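Local coordinates for protein adenylyltransferase (PDB 5NH2) that transfers AMP from ATP onto tyrosine or threonine residues of host target proteins through its Fic (fido) domain, at residues E134-E139 against E166-A171; E139-F144 against H204-I209; F178-K183 against R216-F221. All coordinates share one frame; numbering follows the deposited sequence.

Helix 133-150 opens two of the three contacts. Its first part, 134-139, closes onto 166-171 in contact 1, making a helix-loop-helix unit whose connection and following helix start carry the ATP-binding residues Glu155 to Arg159. Its next turns, 139-144, close onto 204-209 in contact 2, spanning 59 residues; because 166-171 falls between those segments, contacts 1 and 2 cross, sharing Glu139. Contact 3 opens at 178-183, after contact 1 has closed and while contact 2 is still pending, and ends at 216-221; it therefore follows contact 1 in series and crosses contact 2. Together they tie helices 133-150, 157-171, 200-208 and 212-227 to the loop before helix 183-196.

Contact 1: E134-E139 against E166-A171; sequences EEFNSE and ENLAKA
Phe136 reaches from helix 133-150 to the flank of helix 157-171 and meets it with the far end of its ring. The approach is oblique, so the ring presents neither a clean face nor a clean edge to Ala169. Its CZ comes to 3.3 Å from Ala169 CA, a tight fit against the backbone, while CE2 lies 3.6 Å from Ala169 CB. On the other rim, CE1 stands 4.1 Å from Leu168 CG. The benzyl group thus straddles two successive residues, resting on a methyl and alpha carbon with one part and on the branch point of a leucine with the other. With CG anti to the backbone N (chi1 175°), the Phe136 ring is sent toward helix 157-171; the gap it spans is 7.9 Å between Phe136 CA and Ala169 CA, the closest alpha carbons of the pair. Leu168 has the same first torsion (178°), which brings its CG nearer the ring than its CB direction alone would.

The ring has further company. Asn137 OD1 lies in its plane at the edge, and Asn137 ND2 bonds to Ser210 OG, which fixes that amide; the ring of His174 meets it at a moderate tilt, planes about 35° apart, and Leu128 and Ala172 add contacts from loops.

With 123 Å² buried, no polar bond and mainly apolar touches, beside a loose approach of Phe136 CE1 to Leu168 O, the chemistry implies that this seam between helices 133-150 and 157-171, whose connection runs into the ATP-binding residues Glu155 to Arg159, rests on dispersion and exclusion of water, while the in-plane amide oxygen would favour the slightly positive ring rim.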
loop_
_atom_site.group_PDB
_atom_site.type_symbol
_atom_site.label_atom_id
_atom_site.label_comp_id
_atom_site.label_asym_id
_atom_site.label_seq_id
_atom_site.Cartn_x
_atom_site.Cartn_y
_atom_site.Cartn_z
ATOM N N GLU A 134 3.020 -7.217 18.513
ATOM C CA GLU A 134 3.999 -8.149 17.960
ATOM C C GLU A 134 3.336 -9.449 17.513
ATOM O O GLU A 134 3.601 -9.947 16.414
ATOM C CB GLU A 134 5.079 -8.421 18.994
ATOM C CG GLU A 134 6.214 -7.450 18.911
ATOM C CD GLU A 134 6.000 -6.248 19.788
ATOM O OE1 GLU A 134 4.881 -6.117 20.360
ATOM O OE2 GLU A 134 6.957 -5.443 19.906
ATOM N N GLU A 135 2.449 -9.992 18.350
ATOM C CA GLU A 135 1.661 -11.172 17.979
ATOM C C GLU A 135 0.876 -10.945 16.679
ATOM O O GLU A 135 0.992 -11.720 15.712
ATOM C CB GLU A 135 0.716 -11.526 19.134
ATOM C CG GLU A 135 1.411 -11.788 20.444
ATOM C CD GLU A 135 0.440 -11.963 21.648
ATOM O OE1 GLU A 135 -0.699 -11.426 21.604
ATOM O OE2 GLU A 135 0.826 -12.635 22.647
ATOM N N PHE A 136 0.051 -9.887 16.654
ATOM C CA PHE A 136 -0.698 -9.538 15.461
ATOM C C PHE A 136 0.221 -9.484 14.250
ATOM O O PHE A 136 -0.071 -10.111 13.235
ATOM C CB PHE A 136 -1.433 -8.209 15.629
ATOM C CG PHE A 136 -2.132 -7.737 14.365
ATOM C CD1 PHE A 136 -3.413 -8.158 14.062
ATOM C CD2 PHE A 136 -1.487 -6.867 13.479
ATOM C CE1 PHE A 136 -4.032 -7.744 12.886
ATOM C CE2 PHE A 136 -2.108 -6.426 12.301
ATOM C CZ PHE A 136 -3.387 -6.870 12.000
ATOM N N ASN A 137 1.356 -8.776 14.346
ATOM C CA ASN A 137 2.227 -8.659 13.177
ATOM C C ASN A 137 2.751 -10.035 12.716
ATOM O O ASN A 137 2.762 -10.327 11.513
ATOM C CB ASN A 137 3.390 -7.699 13.448
ATOM C CG ASN A 137 2.955 -6.175 13.464
ATOM O OD1 ASN A 137 1.835 -5.820 13.085
ATOM N ND2 ASN A 137 3.878 -5.290 13.920
ATOM N N SER A 138 3.141 -10.917 13.648
ATOM C CA SER A 138 3.670 -12.203 13.193
ATOM C C SER A 138 2.609 -12.988 12.446
ATOM O O SER A 138 2.889 -13.542 11.369
ATOM C CB SER A 138 4.236 -13.020 14.356
ATOM O OG SER A 138 3.222 -13.421 15.255
ATOM N N GLU A 139 1.369 -12.996 12.959
ATOM C CA GLU A 139 0.267 -13.636 12.224
ATOM C C GLU A 139 -0.014 -12.944 10.870
ATOM O O GLU A 139 -0.051 -13.583 9.789
ATOM C CB GLU A 139 -0.981 -13.639 13.114
ATOM C CG GLU A 139 -0.861 -14.523 14.328
ATOM C CD GLU A 139 -0.899 -16.028 14.015
ATOM O OE1 GLU A 139 -0.447 -16.792 14.879
ATOM O OE2 GLU A 139 -1.381 -16.469 12.942
ATOM N N GLU A 166 -4.885 -2.924 6.298
ATOM C CA GLU A 166 -5.064 -1.724 7.125
ATOM C C GLU A 166 -6.317 -1.847 7.978
ATOM O O GLU A 166 -6.298 -1.564 9.186
ATOM C CB GLU A 166 -5.151 -0.454 6.253
ATOM C CG GLU A 166 -3.872 -0.030 5.514
ATOM C CD GLU A 166 -4.134 0.971 4.360
ATOM O OE1 GLU A 166 -5.270 1.473 4.208
ATOM O OE2 GLU A 166 -3.197 1.264 3.590
ATOM N N ASN A 167 -7.413 -2.267 7.359
ATOM C CA ASN A 167 -8.671 -2.415 8.072
ATOM C C ASN A 167 -8.628 -3.591 9.047
ATOM O O ASN A 167 -9.140 -3.496 10.174
ATOM C CB ASN A 167 -9.786 -2.578 7.046
ATOM C CG ASN A 167 -10.233 -1.258 6.484
ATOM O OD1 ASN A 167 -9.827 -0.213 6.965
ATOM N ND2 ASN A 167 -11.112 -1.299 5.488
ATOM N N LEU A 168 -8.010 -4.699 8.645
ATOM C CA LEU A 168 -7.787 -5.810 9.567
ATOM C C LEU A 168 -7.019 -5.357 10.811
ATOM O O LEU A 168 -7.405 -5.679 11.946
ATOM C CB LEU A 168 -7.029 -6.935 8.865
ATOM C CG LEU A 168 -6.696 -8.146 9.755
ATOM C CD1 LEU A 168 -7.963 -8.967 10.113
ATOM C CD2 LEU A 168 -5.654 -9.022 9.078
ATOM N N ALA A 169 -5.913 -4.626 10.624
ATOM C CA ALA A 169 -5.194 -4.132 11.808
ATOM C C ALA A 169 -6.057 -3.196 12.637
ATOM O O ALA A 169 -6.001 -3.213 13.874
ATOM C CB ALA A 169 -3.916 -3.400 11.402
ATOM N N LYS A 170 -6.818 -2.316 11.974
ATOM C CA LYS A 170 -7.635 -1.373 12.726
ATOM C C LYS A 170 -8.653 -2.107 13.577
ATOM O O LYS A 170 -8.900 -1.723 14.726
ATOM C CB LYS A 170 -8.333 -0.390 11.785
ATOM C CG LYS A 170 -8.783 0.894 12.437
ATOM C CD LYS A 170 -9.351 1.857 11.374
ATOM C CE LYS A 170 -8.477 1.925 10.092
ATOM N NZ LYS A 170 -9.050 2.750 8.967
ATOM N N ALA A 171 -9.245 -3.182 13.045
ATOM C CA ALA A 171 -10.280 -3.853 13.835
ATOM C C ALA A 171 -9.669 -4.678 14.965
ATOM O O ALA A 171 -10.312 -4.877 16.003
ATOM C CB ALA A 171 -11.194 -4.712 12.949
#

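Contact 2: E139-F144 against H204-I209; sequences EAIELF and HLFEDI
Phe206 is the bump of this interface: its ring leaves helix 200-208 and fills a hollow on helix 133-150 whose walls are Ala140, Ile141 and Phe144. Of the 196 Å² buried between the segments, Phe206 accounts for 106 Å². One wall is Ile141, which presses CG1 down onto a face of the ring; this CG1 sits 3.7 Å from the Phe206 ring centroid and only 9° off the normal, a CH-pi contact centred over the aromatic system. The end of the isoleucine runs on toward the root of the ring, with CD1 4.0 Å from Phe206 CB, heading back toward the helix from which the phenylalanine comes. The floor is Ala140, small enough for the ring to come close: its CB is 3.8 Å from Phe206 CE2.

Phe144 supplies the remaining wall. Its CG is anti to the backbone N (chi1 -177°), which carries its ring out toward helix 200-208 and turns a face to the tip of Phe206. The pair is edge-to-face, with planes at 81° and ring centroids 5.5 Å apart. Phe206 CZ reaches 3.9 Å from Phe144 CG, above the rim of the Phe144 ring rather than its middle.

Other side chains complete the packing: Phe165 of helix 157-171 makes a further edge-to-face pair with Phe144, Met186 and Met202 also touch it, and Leu176 packs on Phe206. With the axes of 139-144 and 204-208 11.1 Å apart at closest approach, the large rings span the gap. This is part of the buried core of the helical Fic fold, close to the nucleotide site: the Phe144 side chain is about 7 Å from Gly158, an ATP-binding residue, and about 5 Å from that of Arg162, assigned to ATP by similarity.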
loop_
_atom_site.group_PDB
_atom_site.type_symbol
_atom_site.label_atom_id
_atom_site.label_comp_id
_atom_site.label_asym_id
_atom_site.label_seq_id
_atom_site.Cartn_x
_atom_site.Cartn_y
_atom_site.Cartn_z
ATOM N N GLU A 139 1.369 -12.996 12.959
ATOM C CA GLU A 139 0.267 -13.636 12.224
ATOM C C GLU A 139 -0.014 -12.944 10.870
ATOM O O GLU A 139 -0.051 -13.583 9.789
ATOM C CB GLU A 139 -0.981 -13.639 13.114
ATOM C CG GLU A 139 -0.861 -14.523 14.328
ATOM C CD GLU A 139 -0.899 -16.028 14.015
ATOM O OE1 GLU A 139 -0.447 -16.792 14.879
ATOM O OE2 GLU A 139 -1.381 -16.469 12.942
ATOM N N ALA A 140 -0.229 -11.628 10.919
ATOM C CA ALA A 140 -0.538 -10.859 9.724
ATOM C C ALA A 140 0.475 -11.111 8.611
ATOM O O ALA A 140 0.097 -11.221 7.444
ATOM C CB ALA A 140 -0.581 -9.381 10.087
ATOM N N ILE A 141 1.762 -11.250 8.956
ATOM C CA ILE A 141 2.796 -11.407 7.929
ATOM C C ILE A 141 2.572 -12.693 7.118
ATOM O O ILE A 141 2.563 -12.670 5.882
ATOM C CB ILE A 141 4.202 -11.343 8.572
ATOM C CG1 ILE A 141 4.598 -9.888 8.862
ATOM C CG2 ILE A 141 5.253 -11.849 7.608
ATOM C CD1 ILE A 141 5.525 -9.661 10.031
ATOM N N GLU A 142 2.344 -13.824 7.798
ATOM C CA GLU A 142 2.016 -15.069 7.102
ATOM C C GLU A 142 0.835 -14.898 6.144
ATOM O O GLU A 142 0.930 -15.289 4.967
ATOM C CB GLU A 142 1.743 -16.197 8.114
ATOM C CG GLU A 142 2.947 -16.540 8.977
ATOM C CD GLU A 142 2.662 -17.689 9.941
ATOM O OE1 GLU A 142 3.371 -17.769 10.970
ATOM O OE2 GLU A 142 1.745 -18.506 9.663
ATOM N N LEU A 143 -0.293 -14.316 6.617
ATOM C CA LEU A 143 -1.409 -14.067 5.670
ATOM C C LEU A 143 -1.035 -13.096 4.536
ATOM O O LEU A 143 -1.504 -13.237 3.400
ATOM C CB LEU A 143 -2.644 -13.551 6.401
ATOM C CG LEU A 143 -3.101 -14.648 7.364
ATOM C CD1 LEU A 143 -4.018 -14.047 8.326
ATOM C CD2 LEU A 143 -3.798 -15.740 6.599
ATOM N N PHE A 144 -0.190 -12.108 4.813
ATOM C CA PHE A 144 0.133 -11.131 3.786
ATOM C C PHE A 144 1.034 -11.751 2.709
ATOM O O PHE A 144 0.820 -11.526 1.513
ATOM C CB PHE A 144 0.784 -9.912 4.451
ATOM C CG PHE A 144 1.127 -8.738 3.488
ATOM C CD1 PHE A 144 0.288 -7.652 3.371
ATOM C CD2 PHE A 144 2.324 -8.710 2.809
ATOM C CE1 PHE A 144 0.596 -6.545 2.533
ATOM C CE2 PHE A 144 2.639 -7.636 1.968
ATOM C CZ PHE A 144 1.767 -6.544 1.835
ATOM N N HIS A 204 10.616 -6.329 9.584
ATOM C CA HIS A 204 11.108 -4.974 9.860
ATOM C C HIS A 204 10.184 -3.912 9.245
ATOM O O HIS A 204 9.829 -2.910 9.906
ATOM C CB HIS A 204 12.547 -4.856 9.338
ATOM C CG HIS A 204 13.186 -3.517 9.563
ATOM N ND1 HIS A 204 14.312 -3.104 8.874
ATOM C CD2 HIS A 204 12.870 -2.499 10.405
ATOM C CE1 HIS A 204 14.654 -1.887 9.271
ATOM N NE2 HIS A 204 13.791 -1.495 10.195
ATOM N N LEU A 205 9.723 -4.172 8.008
ATOM C CA LEU A 205 8.680 -3.367 7.384
ATOM C C LEU A 205 7.459 -3.210 8.302
ATOM O O LEU A 205 7.064 -2.076 8.613
ATOM C CB LEU A 205 8.281 -3.989 6.037
ATOM C CG LEU A 205 7.418 -3.136 5.083
ATOM C CD1 LEU A 205 7.649 -3.551 3.643
ATOM C CD2 LEU A 205 5.973 -3.253 5.373
ATOM N N PHE A 206 6.828 -4.337 8.720
ATOM C CA PHE A 206 5.625 -4.271 9.581
ATOM C C PHE A 206 5.917 -3.572 10.918
ATOM O O PHE A 206 5.027 -2.904 11.478
ATOM C CB PHE A 206 5.041 -5.682 9.857
ATOM C CG PHE A 206 4.026 -6.186 8.800
ATOM C CD1 PHE A 206 4.387 -6.326 7.434
ATOM C CD2 PHE A 206 2.744 -6.589 9.186
ATOM C CE1 PHE A 206 3.470 -6.811 6.492
ATOM C CE2 PHE A 206 1.788 -7.066 8.244
ATOM C CZ PHE A 206 2.144 -7.169 6.909
ATOM N N GLU A 207 7.162 -3.695 11.439
ATOM C CA GLU A 207 7.497 -3.015 12.696
ATOM C C GLU A 207 7.528 -1.478 12.530
ATOM O O GLU A 207 6.941 -0.746 13.342
ATOM C CB GLU A 207 8.829 -3.541 13.245
ATOM C CG GLU A 207 9.503 -2.610 14.266
ATOM C CD GLU A 207 8.901 -2.675 15.678
ATOM O OE1 GLU A 207 8.016 -3.543 15.966
ATOM O OE2 GLU A 207 9.315 -1.818 16.507
ATOM N N ASP A 208 8.190 -0.983 11.480
ATOM C CA ASP A 208 8.314 0.460 11.266
ATOM C C ASP A 208 6.958 1.156 11.112
ATOM O O ASP A 208 6.818 2.332 11.491
ATOM C CB ASP A 208 9.178 0.720 10.022
ATOM C CG ASP A 208 10.653 0.537 10.302
ATOM O OD1 ASP A 208 10.998 0.174 11.457
ATOM O OD2 ASP A 208 11.473 0.748 9.383
ATOM N N ILE A 209 5.975 0.482 10.501
ATOM C CA ILE A 209 4.678 1.101 10.189
ATOM C C ILE A 209 3.573 0.740 11.199
ATOM O O ILE A 209 2.402 1.085 10.973
ATOM C CB ILE A 209 4.251 0.766 8.764
ATOM C CG1 ILE A 209 3.864 -0.713 8.708
ATOM C CG2 ILE A 209 5.427 1.029 7.823
ATOM C CD1 ILE A 209 3.291 -1.097 7.359
#

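Contact 3: F178-K183 against R216-F221; sequences FSLITK and RLLKEF
Leu180 points its forked end at helix 212-227, and each methyl finds a different residue there. CD1 rests 3.8 Å from Leu218 CB, while CD2 lies 4.1 Å from Lys219 CG, so the fork engages two neighbouring side chains near their bases. A chi1 of -55° carries CG toward the helix, and chi2 (-169°) then parts the two methyls between Leu218 and Lys219; Leu180 CA and Leu218 CA are only 6.4 Å apart.

One shell out, a short 3-10 turn holds Leu180 in place: Ile181 N bonds to Phe178 O at 3.0 Å. Directly after it, Thr182 acts as the N-cap of helix 183-196, its OG1 bonded to Arg185 N and also to Arg235 O. Behind Leu218, Val237, Val239 and Ile268 of the strands pack against its side chain, which joins the helical region to the beta sheet.

Lys219 combines two chemistries. Its aliphatic base borders Leu180, whereas its extended chain carries NZ to a salt bridge with Glu23 of the neighbouring chain, the antitoxin homologue BiaA. The contact thus implies an apolar seam that ends in a charged link to the partner protein.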
loop_
_atom_site.group_PDB
_atom_site.type_symbol
_atom_site.label_atom_id
_atom_site.label_comp_id
_atom_site.label_asym_id
_atom_site.label_seq_id
_atom_site.Cartn_x
_atom_site.Cartn_y
_atom_site.Cartn_z
ATOM N N PHE A 178 0.925 2.056 5.499
ATOM C CA PHE A 178 1.638 1.676 4.290
ATOM C C PHE A 178 2.119 2.886 3.524
ATOM O O PHE A 178 3.038 2.769 2.701
ATOM C CB PHE A 178 0.760 0.799 3.391
ATOM C CG PHE A 178 0.748 -0.639 3.803
ATOM C CD1 PHE A 178 1.854 -1.459 3.546
ATOM C CD2 PHE A 178 -0.344 -1.170 4.452
ATOM C CE1 PHE A 178 1.864 -2.785 3.904
ATOM C CE2 PHE A 178 -0.337 -2.497 4.849
ATOM C CZ PHE A 178 0.771 -3.314 4.572
ATOM N N SER A 179 1.542 4.049 3.805
ATOM C CA SER A 179 2.003 5.243 3.132
ATOM C C SER A 179 3.418 5.616 3.547
ATOM O O SER A 179 4.007 6.526 2.954
ATOM C CB SER A 179 1.001 6.385 3.379
ATOM O OG SER A 179 1.308 7.055 4.575
ATOM N N LEU A 180 3.987 4.948 4.542
ATOM C CA LEU A 180 5.345 5.250 4.967
ATOM C C LEU A 180 6.377 4.361 4.275
ATOM O O LEU A 180 7.583 4.507 4.552
ATOM C CB LEU A 180 5.465 5.109 6.486
ATOM C CG LEU A 180 4.465 5.953 7.282
ATOM C CD1 LEU A 180 4.849 5.942 8.761
ATOM C CD2 LEU A 180 4.364 7.390 6.782
ATOM N N ILE A 181 5.919 3.474 3.382
ATOM C CA ILE A 181 6.746 2.446 2.727
ATOM C C ILE A 181 6.950 2.849 1.278
ATOM O O ILE A 181 5.963 3.022 0.562
ATOM C CB ILE A 181 6.060 1.069 2.781
ATOM C CG1 ILE A 181 5.986 0.573 4.227
ATOM C CG2 ILE A 181 6.751 0.050 1.821
ATOM C CD1 ILE A 181 7.314 0.636 4.924
ATOM N N THR A 182 8.205 2.951 0.827
ATOM C CA THR A 182 8.519 3.243 -0.581
ATOM C C THR A 182 8.379 2.004 -1.494
ATOM O O THR A 182 8.447 0.850 -1.056
ATOM C CB THR A 182 9.950 3.776 -0.757
ATOM O OG1 THR A 182 10.898 2.733 -0.450
ATOM C CG2 THR A 182 10.230 5.036 0.076
ATOM N N LYS A 183 8.233 2.276 -2.796
ATOM C CA LYS A 183 8.099 1.221 -3.786
ATOM C C LYS A 183 9.309 0.284 -3.754
ATOM O O LYS A 183 9.173 -0.953 -3.833
ATOM C CB LYS A 183 7.907 1.855 -5.170
ATOM C CG LYS A 183 7.567 0.814 -6.310
ATOM C CD LYS A 183 6.852 1.460 -7.537
ATOM C CE LYS A 183 7.186 0.720 -8.810
ATOM N NZ LYS A 183 6.420 -0.549 -8.995
ATOM N N ARG A 216 5.969 8.021 13.990
ATOM C CA ARG A 216 6.205 9.462 14.123
ATOM C C ARG A 216 7.450 9.877 13.348
ATOM O O ARG A 216 7.459 10.929 12.693
ATOM C CB ARG A 216 6.407 9.869 15.593
ATOM C CG ARG A 216 5.310 9.674 16.592
ATOM C CD ARG A 216 5.583 10.538 17.890
ATOM N NE ARG A 216 6.499 9.939 18.884
ATOM C CZ ARG A 216 7.832 10.107 18.923
ATOM N NH1 ARG A 216 8.449 10.859 18.021
ATOM N NH2 ARG A 216 8.565 9.521 19.868
ATOM N N LEU A 217 8.523 9.066 13.455
ATOM C CA LEU A 217 9.814 9.373 12.857
ATOM C C LEU A 217 9.731 9.363 11.341
ATOM O O LEU A 217 10.238 10.285 10.677
ATOM C CB LEU A 217 10.852 8.353 13.329
ATOM C CG LEU A 217 11.104 8.316 14.832
ATOM C CD1 LEU A 217 12.125 7.253 15.171
ATOM C CD2 LEU A 217 11.511 9.687 15.386
ATOM N N LEU A 218 9.073 8.335 10.778
ATOM C CA LEU A 218 8.988 8.240 9.326
ATOM C C LEU A 218 8.017 9.266 8.766
ATOM O O LEU A 218 8.229 9.786 7.665
ATOM C CB LEU A 218 8.559 6.843 8.907
ATOM C CG LEU A 218 9.643 5.811 8.941
ATOM C CD1 LEU A 218 8.987 4.442 8.834
ATOM C CD2 LEU A 218 10.591 6.034 7.770
ATOM N N LYS A 219 6.929 9.535 9.489
ATOM C CA LYS A 219 6.047 10.660 9.147
ATOM C C LYS A 219 6.806 11.993 9.015
ATOM O O LYS A 219 6.654 12.726 8.017
ATOM C CB LYS A 219 4.951 10.795 10.199
ATOM C CG LYS A 219 3.787 9.868 9.984
ATOM C CD LYS A 219 2.624 10.295 10.873
ATOM C CE LYS A 219 1.411 9.396 10.674
ATOM N NZ LYS A 219 0.175 9.957 11.295
ATOM N N GLU A 220 7.621 12.330 10.022
ATOM C CA GLU A 220 8.414 13.550 9.905
ATOM C C GLU A 220 9.333 13.486 8.705
ATOM O O GLU A 220 9.404 14.448 7.930
ATOM C CB GLU A 220 9.224 13.783 11.163
ATOM C CG GLU A 220 10.120 14.953 11.124
ATOM C CD GLU A 220 10.981 15.011 12.363
ATOM O OE1 GLU A 220 10.547 15.634 13.353
ATOM O OE2 GLU A 220 12.072 14.398 12.364
ATOM N N PHE A 221 10.021 12.343 8.506
ATOM C CA PHE A 221 11.007 12.293 7.428
ATOM C C PHE A 221 10.343 12.455 6.067
ATOM O O PHE A 221 10.873 13.143 5.185
ATOM C CB PHE A 221 11.802 10.990 7.455
ATOM C CG PHE A 221 12.641 10.794 6.218
ATOM C CD1 PHE A 221 13.850 11.450 6.066
ATOM C CD2 PHE A 221 12.200 10.006 5.193
ATOM C CE1 PHE A 221 14.621 11.274 4.924
ATOM C CE2 PHE A 221 12.956 9.839 4.029
ATOM C CZ PHE A 221 14.170 10.469 3.900
#